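Local coordinates for chromosome partition protein Smc (Pyrococcus furiosus, PDB 3NWC) that is probably required for chromosome condensation and partitioning, and through the hinge domain present in this chain dimerises and binds DNA, at residues Ala12-Arg17 and Ala54-Leu59; Glu26-Ser31 and Leu89-Leu94; Ile114-Lys119 and Ala123-Leu128. One frame throughout, in Å; residues are numbered along the deposited sequence. Where two conformers were deposited one is given.

Contact 1 (Ala12-Arg17 and Ala54-Leu59); sequences AAEAQR and AIEVAL
Arg17 and Glu56 both leave their helices with CG anti to the backbone N (chi1 -178° and 170°), and a bend further out in each chain, at chi3 of Arg17 and chi2 of Glu56, turns guanidinium and carboxylate to meet. The result is a side-on, two-pronged salt bridge between two helices of the SMC hinge domain: helix 4-19, close to the N-terminus of this fragment, and helix 52-59, within the hinge sequence family. Their local axes stay 10.5 Å apart and are inclined by 34°, so long polar side chains rather than interlocked apolar ones span most of the gap. NE of Arg17 donates to OE2 of Glu56 at 2.9 Å, and that oxygen lies almost exactly in the guanidinium plane, while NH2 of Arg17 makes a longer bond of 3.3 Å to OE1 of Glu56. Both oxygens use their syn lone pairs and the two flat groups are nearly coplanar; in this conformer of Arg17 the double grip is likely to hold the carboxylate in one rotation. The third nitrogen, NH1, has a long, weak ion pair with Asp64. Where the helices come nearest, the CB of Ala13 rests against CG of Glu56 at 3.9 Å, and Phe168 covers Ala13 from a loop. Val57, directed away from helix 4-19, packs on Arg88 of the second subunit, which places the contact beside the dimer interface. Glu14 brings a second carboxylate close, its plane almost perpendicular to that of Glu56. The guanidinium probably eases this meeting of like charges, as does a water that donates to OE2 of Glu14 and, at 2.7 Å, to OE1 of Glu56.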
ATOM      1  N   ALA A  12       9.882  -7.608 -13.417  1.00 13.95           N
ATOM      2  CA  ALA A  12       8.423  -7.517 -13.422  1.00 15.17           C
ATOM      3  C   ALA A  12       7.934  -6.623 -12.293  1.00 15.69           C
ATOM      4  O   ALA A  12       7.073  -5.785 -12.481  1.00 15.21           O
ATOM      5  CB  ALA A  12       7.776  -8.885 -13.351  1.00 13.78           C
ATOM      6  N   ALA A  13       8.492  -6.796 -11.102  1.00 14.73           N
ATOM      7  CA  ALA A  13       8.059  -5.966  -9.994  1.00 14.06           C
ATOM      8  C   ALA A  13       8.281  -4.483 -10.285  1.00 16.49           C
ATOM      9  O   ALA A  13       7.434  -3.635  -9.974  1.00 19.91           O
ATOM     10  CB  ALA A  13       8.779  -6.394  -8.709  1.00 12.40           C
ATOM     11  N   GLU A  14       9.433  -4.168 -10.854  1.00 13.82           N
ATOM     12  CA  GLU A  14       9.793  -2.795 -11.161  1.00 15.24           C
ATOM     13  C   GLU A  14       8.869  -2.219 -12.217  1.00 14.85           C
ATOM     14  O   GLU A  14       8.405  -1.088 -12.110  1.00 16.44           O
ATOM     15  CB  GLU A  14      11.243  -2.724 -11.633  1.00 16.71           C
ATOM     16  CG  GLU A  14      12.236  -3.093 -10.523  1.00 19.74           C
ATOM     17  CD  GLU A  14      13.680  -3.138 -10.992  0.49 17.67           C
ATOM     18  OE1 GLU A  14      13.933  -3.390 -12.194  0.88 19.34           O
ATOM     19  OE2 GLU A  14      14.569  -2.924 -10.145  1.00 23.23           O
ATOM     20  N   ALA A  15       8.585  -3.024 -13.237  1.00 15.59           N
ATOM     21  CA  ALA A  15       7.680  -2.591 -14.301  1.00 14.67           C
ATOM     22  C   ALA A  15       6.276  -2.323 -13.769  1.00 17.64           C
ATOM     23  O   ALA A  15       5.619  -1.356 -14.168  1.00 19.05           O
ATOM     24  CB  ALA A  15       7.655  -3.650 -15.428  1.00 16.07           C
ATOM     25  N   GLN A  16       5.814  -3.164 -12.850  1.00 13.96           N
ATOM     26  CA  GLN A  16       4.468  -2.990 -12.318  1.00 20.28           C
ATOM     27  C   GLN A  16       4.374  -1.756 -11.443  1.00 21.41           C
ATOM     28  O   GLN A  16       3.359  -1.057 -11.444  1.00 22.01           O
ATOM     29  CB  GLN A  16       3.995  -4.237 -11.567  1.00 15.80           C
ATOM     30  CG  GLN A  16       4.044  -5.476 -12.464  1.00 22.02           C
ATOM     31  CD  GLN A  16       3.261  -6.661 -11.938  1.00 28.77           C
ATOM     32  OE1 GLN A  16       3.135  -6.851 -10.742  1.00 28.45           O
ATOM     33  NE2 GLN A  16       2.711  -7.460 -12.855  1.00 33.60           N
ATOM     34  N   ARG A  17       5.427  -1.470 -10.691  1.00 17.49           N
ATOM     35  CA  ARG A  17       5.411  -0.276  -9.862  0.67 18.86           C
ATOM     36  C   ARG A  17       5.371   0.990 -10.715  1.00 22.53           C
ATOM     37  O   ARG A  17       4.693   1.955 -10.373  1.00 26.10           O
ATOM     38  CB  ARG A  17       6.605  -0.257  -8.903  0.67 19.69           C
ATOM     39  CG  ARG A  17       6.602   0.939  -7.974  0.67 23.70           C
ATOM     40  CD  ARG A  17       7.483   0.713  -6.757  0.67 22.57           C
ATOM     41  NE  ARG A  17       8.888   0.496  -7.094  0.67 22.25           N
ATOM     42  CZ  ARG A  17       9.728   1.449  -7.486  0.67 18.37           C
ATOM     43  NH1 ARG A  17       9.307   2.698  -7.629  0.67 23.97           N
ATOM     44  NH2 ARG A  17      10.989   1.152  -7.750  0.67 20.40           N
ATOM     45  N   ALA A  54      14.532  -8.350  -2.760  1.00 14.62           N
ATOM     46  CA  ALA A  54      14.064  -8.212  -1.380  1.00 12.95           C
ATOM     47  C   ALA A  54      13.758  -6.764  -1.007  1.00 11.07           C
ATOM     48  O   ALA A  54      12.758  -6.475  -0.344  1.00 14.24           O
ATOM     49  CB  ALA A  54      15.101  -8.816  -0.420  1.00 17.14           C
ATOM     50  N   ILE A  55      14.622  -5.847  -1.431  1.00 13.28           N
ATOM     51  CA  ILE A  55      14.437  -4.430  -1.135  1.00 13.55           C
ATOM     52  C   ILE A  55      13.287  -3.823  -1.956  1.00 14.79           C
ATOM     53  O   ILE A  55      12.505  -3.029  -1.434  1.00 16.19           O
ATOM     54  CB  ILE A  55      15.743  -3.628  -1.353  1.00 17.52           C
ATOM     55  CG1 ILE A  55      16.791  -4.096  -0.330  1.00 11.92           C
ATOM     56  CG2 ILE A  55      15.493  -2.141  -1.197  1.00 15.30           C
ATOM     57  CD1 ILE A  55      16.264  -4.034   1.104  1.00 16.03           C
ATOM     58  N   GLU A  56      13.193  -4.188  -3.232  1.00 15.11           N
ATOM     59  CA  GLU A  56      12.048  -3.750  -4.040  1.00 13.68           C
ATOM     60  C   GLU A  56      10.745  -4.165  -3.360  1.00 16.44           C
ATOM     61  O   GLU A  56       9.825  -3.352  -3.214  1.00 15.91           O
ATOM     62  CB  GLU A  56      12.127  -4.343  -5.449  1.00 16.34           C
ATOM     63  CG  GLU A  56      10.861  -4.144  -6.298  1.00 17.54           C
ATOM     64  CD  GLU A  56      10.593  -2.695  -6.638  0.62 17.95           C
ATOM     65  OE1 GLU A  56      11.559  -1.921  -6.786  0.93 21.70           O
ATOM     66  OE2 GLU A  56       9.405  -2.332  -6.765  0.78 22.12           O
ATOM     67  N   VAL A  57      10.658  -5.435  -2.964  1.00 12.82           N
ATOM     68  CA  VAL A  57       9.450  -5.948  -2.309  1.00 16.47           C
ATOM     69  C   VAL A  57       9.203  -5.288  -0.947  1.00 19.49           C
ATOM     70  O   VAL A  57       8.069  -4.902  -0.607  1.00 17.87           O
ATOM     71  CB  VAL A  57       9.506  -7.495  -2.169  1.00 13.89           C
ATOM     72  CG1 VAL A  57       8.380  -8.016  -1.290  1.00 17.43           C
ATOM     73  CG2 VAL A  57       9.489  -8.165  -3.557  1.00 20.10           C
ATOM     74  N   ALA A  58      10.252  -5.154  -0.147  1.00 14.31           N
ATOM     75  CA  ALA A  58      10.036  -4.611   1.190  1.00 16.45           C
ATOM     76  C   ALA A  58       9.651  -3.128   1.181  1.00 17.25           C
ATOM     77  O   ALA A  58       8.943  -2.652   2.082  1.00 16.31           O
ATOM     78  CB  ALA A  58      11.252  -4.857   2.094  1.00 12.84           C
ATOM     79  N   LEU A  59      10.149  -2.383   0.197  1.00 15.54           N
ATOM     80  CA  LEU A  59       9.744  -0.988   0.039  1.00 16.18           C
ATOM     81  C   LEU A  59       8.320  -0.914  -0.490  1.00 21.42           C
ATOM     82  O   LEU A  59       7.511  -0.123  -0.015  1.00 20.36           O
ATOM     83  CB  LEU A  59      10.657  -0.273  -0.941  1.00 18.26           C
ATOM     84  CG  LEU A  59      11.776   0.638  -0.471  1.00 28.07           C
ATOM     85  CD1 LEU A  59      12.358   1.357  -1.675  1.00 23.35           C
ATOM     86  CD2 LEU A  59      11.236   1.649   0.526  1.00 21.68           C
TER
HETATM   87  O   HOH W   1      14.073  -1.933  -7.667  1.00 22.17           O

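Contact 2 (Glu26-Ser31 and Leu89-Leu94)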
ATOM      1  N   GLU A  26       7.639  14.625 -10.063  1.00 37.37           N
ATOM      2  CA  GLU A  26       8.484  15.419 -10.948  1.00 35.81           C
ATOM      3  C   GLU A  26       7.948  16.836 -11.145  1.00 38.60           C
ATOM      4  O   GLU A  26       8.715  17.800 -11.148  1.00 48.66           O
ATOM      5  CB  GLU A  26       8.652  14.718 -12.301  1.00 40.05           C
ATOM      6  CG  GLU A  26       9.369  13.380 -12.207  1.00 47.60           C
ATOM      7  CD  GLU A  26      10.656  13.475 -11.408  0.28 46.25           C
ATOM      8  OE1 GLU A  26      11.599  14.147 -11.878  0.50 45.65           O
ATOM      9  OE2 GLU A  26      10.720  12.888 -10.306  0.67 44.81           O
ATOM     10  N   GLU A  27       6.636  16.958 -11.314  1.00 32.87           N
ATOM     11  CA  GLU A  27       5.992  18.263 -11.462  1.00 40.09           C
ATOM     12  C   GLU A  27       6.112  19.110 -10.190  1.00 45.86           C
ATOM     13  O   GLU A  27       6.079  20.337 -10.258  1.00 44.92           O
ATOM     14  CB  GLU A  27       4.519  18.095 -11.861  1.00 37.45           C
ATOM     15  CG  GLU A  27       4.136  18.766 -13.179  1.00 51.04           C
ATOM     16  CD  GLU A  27       3.511  20.139 -12.987  0.28 45.27           C
ATOM     17  OE1 GLU A  27       3.129  20.473 -11.846  0.50 54.38           O
ATOM     18  OE2 GLU A  27       3.398  20.886 -13.980  0.81 58.69           O
ATOM     19  N   LEU A  28       6.256  18.456  -9.037  1.00 40.21           N
ATOM     20  CA  LEU A  28       6.417  19.174  -7.767  1.00 36.00           C
ATOM     21  C   LEU A  28       7.735  19.938  -7.681  1.00 43.38           C
ATOM     22  O   LEU A  28       7.818  20.968  -7.014  1.00 41.68           O
ATOM     23  CB  LEU A  28       6.314  18.221  -6.566  1.00 36.26           C
ATOM     24  CG  LEU A  28       4.945  17.955  -5.942  1.00 31.09           C
ATOM     25  CD1 LEU A  28       5.092  17.045  -4.732  1.00 28.05           C
ATOM     26  CD2 LEU A  28       4.255  19.257  -5.549  1.00 30.26           C
ATOM     27  N   LYS A  29       8.770  19.430  -8.342  1.00 53.82           N
ATOM     28  CA  LYS A  29      10.076  20.084  -8.303  1.00 58.74           C
ATOM     29  C   LYS A  29      10.097  21.360  -9.148  1.00 60.14           C
ATOM     30  O   LYS A  29      11.126  22.023  -9.268  1.00 64.91           O
ATOM     31  CB  LYS A  29      11.186  19.125  -8.738  1.00 58.66           C
ATOM     32  CG  LYS A  29      11.409  17.967  -7.775  1.00 56.82           C
ATOM     33  CD  LYS A  29      12.758  17.296  -8.014  1.00 70.67           C
ATOM     34  CE  LYS A  29      13.922  18.227  -7.664  1.00 67.61           C
ATOM     35  NZ  LYS A  29      13.956  18.596  -6.213  1.00 59.04           N
ATOM     36  N   ARG A  30       8.949  21.701  -9.720  1.00 52.50           N
ATOM     37  CA  ARG A  30       8.818  22.910 -10.518  1.00 59.21           C
ATOM     38  C   ARG A  30       7.712  23.786  -9.946  1.00 51.69           C
ATOM     39  O   ARG A  30       7.258  24.737 -10.578  1.00 56.06           O
ATOM     40  CB  ARG A  30       8.528  22.560 -11.980  1.00 67.96           C
ATOM     41  CG  ARG A  30       9.681  21.857 -12.688  1.00 67.19           C
ATOM     42  CD  ARG A  30      10.884  22.780 -12.839  1.00 85.20           C
ATOM     43  NE  ARG A  30      10.609  23.901 -13.735  1.00 90.44           N
ATOM     44  CZ  ARG A  30      11.499  24.827 -14.075  1.00 91.61           C
ATOM     45  NH1 ARG A  30      12.733  24.775 -13.592  1.00 96.28           N
ATOM     46  NH2 ARG A  30      11.156  25.807 -14.900  1.00 98.87           N
ATOM     47  N   SER A  31       7.284  23.453  -8.737  1.00 37.68           N
ATOM     48  CA  SER A  31       6.267  24.228  -8.045  1.00 38.88           C
ATOM     49  C   SER A  31       6.895  25.388  -7.270  1.00 44.38           C
ATOM     50  O   SER A  31       6.200  26.318  -6.864  1.00 50.22           O
ATOM     51  CB  SER A  31       5.508  23.333  -7.072  1.00 40.45           C
ATOM     52  OG  SER A  31       6.375  22.881  -6.052  1.00 36.30           O
ATOM     53  N   LEU A  89      -0.248  12.017  -3.868  1.00 17.38           N
ATOM     54  CA  LEU A  89       1.026  11.513  -3.362  1.00 18.19           C
ATOM     55  C   LEU A  89       0.966  11.335  -1.857  1.00 17.92           C
ATOM     56  O   LEU A  89       0.152  11.961  -1.179  1.00 14.39           O
ATOM     57  CB  LEU A  89       2.167  12.482  -3.686  1.00 19.75           C
ATOM     58  CG  LEU A  89       2.495  12.722  -5.161  1.00 21.38           C
ATOM     59  CD1 LEU A  89       3.513  13.858  -5.303  1.00 22.40           C
ATOM     60  CD2 LEU A  89       2.985  11.450  -5.864  1.00 21.52           C
ATOM     61  N   THR A  90       1.843  10.468  -1.351  1.00 17.06           N
ATOM     62  CA  THR A  90       2.046  10.255   0.067  1.00 16.28           C
ATOM     63  C   THR A  90       3.345  10.931   0.466  1.00 17.36           C
ATOM     64  O   THR A  90       4.394  10.703  -0.155  1.00 17.19           O
ATOM     65  CB  THR A  90       2.127   8.754   0.387  1.00 20.73           C
ATOM     66  OG1 THR A  90       0.889   8.138   0.022  1.00 20.26           O
ATOM     67  CG2 THR A  90       2.365   8.535   1.881  1.00 16.59           C
ATOM     68  N   PHE A  91       3.267  11.786   1.483  1.00 15.56           N
ATOM     69  CA  PHE A  91       4.428  12.567   1.911  1.00 18.13           C
ATOM     70  C   PHE A  91       4.953  12.087   3.245  1.00 17.32           C
ATOM     71  O   PHE A  91       4.164  11.742   4.133  1.00 18.25           O
ATOM     72  CB  PHE A  91       4.040  14.039   1.993  1.00 18.03           C
ATOM     73  CG  PHE A  91       3.624  14.618   0.666  1.00 18.83           C
ATOM     74  CD1 PHE A  91       4.572  15.128  -0.211  1.00 20.41           C
ATOM     75  CD2 PHE A  91       2.288  14.630   0.285  1.00 18.12           C
ATOM     76  CE1 PHE A  91       4.191  15.652  -1.442  1.00 20.91           C
ATOM     77  CE2 PHE A  91       1.899  15.150  -0.942  1.00 18.22           C
ATOM     78  CZ  PHE A  91       2.857  15.666  -1.807  1.00 19.11           C
ATOM     79  N   LEU A  92       6.281  12.074   3.382  1.00 16.23           N
ATOM     80  CA  LEU A  92       6.948  11.672   4.623  1.00 17.79           C
ATOM     81  C   LEU A  92       7.690  12.867   5.237  1.00 16.74           C
ATOM     82  O   LEU A  92       8.787  13.210   4.796  1.00 20.92           O
ATOM     83  CB  LEU A  92       7.931  10.532   4.347  1.00 16.54           C
ATOM     84  CG  LEU A  92       7.376   9.346   3.543  1.00 17.14           C
ATOM     85  CD1 LEU A  92       8.429   8.255   3.425  1.00 15.10           C
ATOM     86  CD2 LEU A  92       6.128   8.791   4.206  1.00 19.56           C
ATOM     87  N   PRO A  93       7.080  13.518   6.243  1.00 17.68           N
ATOM     88  CA  PRO A  93       7.665  14.722   6.842  1.00 21.61           C
ATOM     89  C   PRO A  93       8.709  14.318   7.866  1.00 18.31           C
ATOM     90  O   PRO A  93       8.412  13.569   8.801  1.00 21.43           O
ATOM     91  CB  PRO A  93       6.476  15.384   7.542  1.00 23.34           C
ATOM     92  CG  PRO A  93       5.260  14.534   7.201  1.00 30.14           C
ATOM     93  CD  PRO A  93       5.794  13.182   6.870  1.00 21.95           C
ATOM     94  N   LEU A  94       9.936  14.784   7.667  1.00 24.29           N
ATOM     95  CA  LEU A  94      11.056  14.280   8.459  1.00 24.26           C
ATOM     96  C   LEU A  94      10.885  14.500   9.951  1.00 19.85           C
ATOM     97  O   LEU A  94      11.356  13.694  10.751  1.00 23.34           O
ATOM     98  CB  LEU A  94      12.386  14.855   7.976  1.00 24.23           C
ATOM     99  CG  LEU A  94      12.876  14.253   6.659  1.00 25.16           C
ATOM    100  CD1 LEU A  94      14.117  14.970   6.157  1.00 26.04           C
ATOM    101  CD2 LEU A  94      13.121  12.752   6.808  1.00 25.26           C
TER
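The carbonyl O of Leu28 is gripped twice by Ser31, through the hydroxyl OG at 2.6 Å and through the backbone N at 3.1 Å. OG approaches in the carbonyl plane, on a lone pair, and closes a turn at Leu28-Ser31. The side chain of the same leucine points toward strand 89-93, and its CD1 is the one atom that bridges the two segments. Leu28 and Leu89 reach toward each other tip to tip, with their CD1 methyls 3.6 Å apart. That same methyl of Leu28 meets the Phe91 ring at its edge, in the ring plane, 3.7 Å from CE1. Phe91 has its CG beside the backbone N (chi1 -62°), and the ring reaches nearer to the helix than its CB direction would suggest. Strand 89-93 is an outermost strand, within this chain, of the three-stranded mixed sheet of the hinge subunit, running parallel to strand 66-68. At its other edge Leu89, Thr90 and Phe91 form an antiparallel ladder with a strand of the second subunit, carrying the sheet across the dimer interface. Tyr80 of helix 71-83 also packs on Leu28, while Ala77 and Ile78 of that helix touch Phe91.

Contact 3 (Ile114-Lys119 and Ala123-Leu128)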
ATOM      1  N   ILE A 114      21.411  -1.210   2.177  1.00 17.85           N
ATOM      2  CA  ILE A 114      21.143  -0.019   1.384  1.00 19.63           C
ATOM      3  C   ILE A 114      22.002   1.154   1.844  1.00 24.55           C
ATOM      4  O   ILE A 114      22.545   1.161   2.958  1.00 24.64           O
ATOM      5  CB  ILE A 114      19.656   0.405   1.466  1.00 19.16           C
ATOM      6  CG1 ILE A 114      19.268   0.679   2.921  1.00 21.10           C
ATOM      7  CG2 ILE A 114      18.743  -0.652   0.812  1.00 23.54           C
ATOM      8  CD1 ILE A 114      17.876   1.266   3.100  1.00 20.83           C
ATOM      9  N   GLU A 115      22.122   2.137   0.966  1.00 18.54           N
ATOM     10  CA  GLU A 115      22.809   3.382   1.253  1.00 20.35           C
ATOM     11  C   GLU A 115      21.857   4.531   1.024  1.00 21.03           C
ATOM     12  O   GLU A 115      21.024   4.499   0.110  1.00 19.92           O
ATOM     13  CB  GLU A 115      24.045   3.554   0.358  1.00 21.45           C
ATOM     14  CG  GLU A 115      25.141   2.571   0.655  1.00 32.25           C
ATOM     15  CD  GLU A 115      26.392   2.811  -0.161  0.36 29.63           C
ATOM     16  OE1 GLU A 115      26.352   3.649  -1.083  0.43 33.24           O
ATOM     17  OE2 GLU A 115      27.417   2.158   0.129  0.52 33.86           O
ATOM     18  N   TYR A 116      21.963   5.543   1.870  1.00 18.29           N
ATOM     19  CA  TYR A 116      21.059   6.678   1.805  1.00 18.37           C
ATOM     20  C   TYR A 116      21.698   7.808   2.580  1.00 19.43           C
ATOM     21  O   TYR A 116      22.591   7.574   3.393  1.00 20.68           O
ATOM     22  CB  TYR A 116      19.693   6.317   2.408  1.00 19.25           C
ATOM     23  CG  TYR A 116      19.795   5.798   3.817  1.00 15.95           C
ATOM     24  CD1 TYR A 116      20.000   4.452   4.065  1.00 20.34           C
ATOM     25  CD2 TYR A 116      19.704   6.662   4.904  1.00 18.61           C
ATOM     26  CE1 TYR A 116      20.118   3.975   5.356  1.00 23.46           C
ATOM     27  CE2 TYR A 116      19.825   6.195   6.190  1.00 23.58           C
ATOM     28  CZ  TYR A 116      20.026   4.852   6.414  1.00 25.94           C
ATOM     29  OH  TYR A 116      20.135   4.385   7.711  1.00 29.65           O
ATOM     30  N   ASP A 117      21.260   9.030   2.302  1.00 19.24           N
ATOM     31  CA  ASP A 117      21.781  10.200   2.992  1.00 21.32           C
ATOM     32  C   ASP A 117      21.267  10.196   4.432  1.00 27.97           C
ATOM     33  O   ASP A 117      20.080   9.999   4.661  1.00 21.25           O
ATOM     34  CB  ASP A 117      21.312  11.455   2.263  1.00 23.87           C
ATOM     35  CG  ASP A 117      21.887  12.728   2.849  0.74 29.01           C
ATOM     36  OD1 ASP A 117      22.423  12.683   3.974  0.98 30.71           O
ATOM     37  OD2 ASP A 117      21.798  13.778   2.179  0.86 34.54           O
ATOM     38  N   GLN A 118      22.165  10.387   5.398  1.00 22.41           N
ATOM     39  CA  GLN A 118      21.785  10.401   6.806  1.00 30.58           C
ATOM     40  C   GLN A 118      20.648  11.390   7.082  1.00 21.03           C
ATOM     41  O   GLN A 118      19.811  11.177   7.966  1.00 21.00           O
ATOM     42  CB  GLN A 118      23.006  10.735   7.671  1.00 32.14           C
ATOM     43  CG  GLN A 118      22.734  10.716   9.153  1.00 44.60           C
ATOM     44  CD  GLN A 118      22.574   9.309   9.697  1.00 54.08           C
ATOM     45  OE1 GLN A 118      22.326   8.356   8.948  1.00 51.68           O
ATOM     46  NE2 GLN A 118      22.723   9.169  11.010  1.00 48.39           N
ATOM     47  N   LYS A 119      20.608  12.465   6.309  1.00 23.96           N
ATOM     48  CA  LYS A 119      19.587  13.489   6.477  1.00 24.02           C
ATOM     49  C   LYS A 119      18.152  12.945   6.419  1.00 23.08           C
ATOM     50  O   LYS A 119      17.261  13.451   7.106  1.00 24.18           O
ATOM     51  CB  LYS A 119      19.767  14.578   5.420  1.00 30.06           C
ATOM     52  CG  LYS A 119      18.770  15.706   5.535  1.00 37.41           C
ATOM     53  N   ALA A 123      12.912   8.834   7.381  1.00 19.02           N
ATOM     54  CA  ALA A 123      12.035   8.361   6.313  1.00 19.80           C
ATOM     55  C   ALA A 123      12.425   6.967   5.864  1.00 19.14           C
ATOM     56  O   ALA A 123      11.563   6.128   5.630  1.00 17.25           O
ATOM     57  CB  ALA A 123      12.061   9.316   5.143  1.00 15.67           C
ATOM     58  N   VAL A 124      13.728   6.715   5.756  1.00 15.79           N
ATOM     59  CA  VAL A 124      14.197   5.393   5.356  1.00 16.84           C
ATOM     60  C   VAL A 124      13.893   4.337   6.412  1.00 19.32           C
ATOM     61  O   VAL A 124      13.461   3.224   6.097  1.00 17.04           O
ATOM     62  CB  VAL A 124      15.711   5.413   5.052  1.00 16.42           C
ATOM     63  CG1 VAL A 124      16.226   3.996   4.842  1.00 18.67           C
ATOM     64  CG2 VAL A 124      15.961   6.265   3.835  1.00 15.24           C
ATOM     65  N   LYS A 125      14.101   4.686   7.679  1.00 15.61           N
ATOM     66  CA  LYS A 125      13.846   3.738   8.755  0.54 18.07           C
ATOM     67  C   LYS A 125      12.349   3.541   8.988  1.00 15.38           C
ATOM     68  O   LYS A 125      11.921   2.483   9.439  1.00 18.09           O
ATOM     69  CB  LYS A 125      14.560   4.164  10.037  0.54 20.41           C
ATOM     70  CG  LYS A 125      16.064   3.990   9.957  0.54 22.03           C
ATOM     71  CD  LYS A 125      16.764   4.655  11.135  0.54 24.54           C
ATOM     72  CE  LYS A 125      18.274   4.514  11.019  0.54 34.05           C
ATOM     73  NZ  LYS A 125      18.684   3.079  10.997  0.54 35.60           N
ATOM     74  N   PHE A 126      11.557   4.558   8.678  1.00 16.20           N
ATOM     75  CA  PHE A 126      10.109   4.366   8.684  1.00 15.66           C
ATOM     76  C   PHE A 126       9.722   3.267   7.681  1.00 17.11           C
ATOM     77  O   PHE A 126       8.907   2.400   7.980  1.00 17.15           O
ATOM     78  CB  PHE A 126       9.368   5.661   8.351  1.00 17.86           C
ATOM     79  CG  PHE A 126       8.045   5.427   7.678  1.00 16.67           C
ATOM     80  CD1 PHE A 126       6.942   5.019   8.415  1.00 22.82           C
ATOM     81  CD2 PHE A 126       7.924   5.572   6.316  1.00 19.72           C
ATOM     82  CE1 PHE A 126       5.739   4.779   7.790  1.00 25.60           C
ATOM     83  CE2 PHE A 126       6.727   5.337   5.691  1.00 24.38           C
ATOM     84  CZ  PHE A 126       5.635   4.945   6.432  1.00 21.67           C
ATOM     85  N   ALA A 127      10.319   3.288   6.492  1.00 16.05           N
ATOM     86  CA  ALA A 127       9.934   2.316   5.462  1.00 13.59           C
ATOM     87  C   ALA A 127      10.536   0.925   5.670  1.00 18.84           C
ATOM     88  O   ALA A 127       9.891  -0.095   5.415  1.00 17.03           O
ATOM     89  CB  ALA A 127      10.314   2.842   4.071  1.00 16.45           C
ATOM     90  N   LEU A 128      11.793   0.883   6.108  1.00 15.19           N
ATOM     91  CA  LEU A 128      12.549  -0.362   6.100  1.00 13.54           C
ATOM     92  C   LEU A 128      13.164  -0.724   7.444  1.00 15.44           C
ATOM     93  O   LEU A 128      13.798  -1.763   7.561  1.00 17.37           O
ATOM     94  CB  LEU A 128      13.667  -0.273   5.058  1.00 15.96           C
ATOM     95  CG  LEU A 128      13.152  -0.249   3.607  1.00 15.69           C
ATOM     96  CD1 LEU A 128      14.294   0.099   2.662  1.00 16.54           C
ATOM     97  CD2 LEU A 128      12.573  -1.615   3.264  1.00 18.60           C
TER
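Tyr116 meets Val124 along nearly its whole length: CB lies 4.0 Å from CG2 of the valine, CG and CD2 lean on the same methyl, CD1 and CE1 face CG1, and the hydroxyl at the tip reaches Lys125. In the SMC hinge fold this joins the segment that begins with strand 114-115 to helix 121-128, which follows it closely in the chain. The ring lies flat over the valine, whose CG1 makes a CH-pi contact with one face, 3.9 Å from the ring centroid and 13° off the normal. Tyr116 has its CG between the backbone N and the carbonyl carbon (chi1 55°), a crowded position that holds the ring over the first turns of the helix. Further out, the tyrosine and lysine side chains cross at about a right angle, with OH of Tyr116 3.8 Å from CE of Lys125. Replacing Tyr116 by an alanine would probably leave CG2 of Val124 without its aromatic neighbour and CG1 without the ring face over it. Asp117, next in the chain, forms an Asx turn: its OD1 accepts from the backbone N of Lys119 at 3.0 Å, from above the carboxylate plane. Ile114 adds a second apolar layer, backed by Ile55 of helix 52-59. Its CD1 comes tip to tip with CG1 of Val124 at 3.6 Å, so that methyl touches both the isoleucine and the tyrosine, from two sides roughly at right angles, and CD1 of Leu128 approaches the same Ile114 CD1 to 3.8 Å.

The segments of contacts 1 and 2 alternate along the chain, helices 4-19 and 24-28 coming first and their partners, helix 52-59 and strand 89-93, later; contact 3 opens after both have closed. Contacts 1 and 2 have centres about 21 Å apart and do not touch. Contact 3 lies about 17 Å from each, centre to centre, and helix 121-128 links them: Leu128 and Ala127 pack on Ala58 and Leu59 of contact 1, while Phe126 and Ala123 meet Leu92 and Leu94 of contact 2. One helix thus ties helix 52-59 to the edge strand that pairs with the second subunit, within the domain that mediates dimerisation.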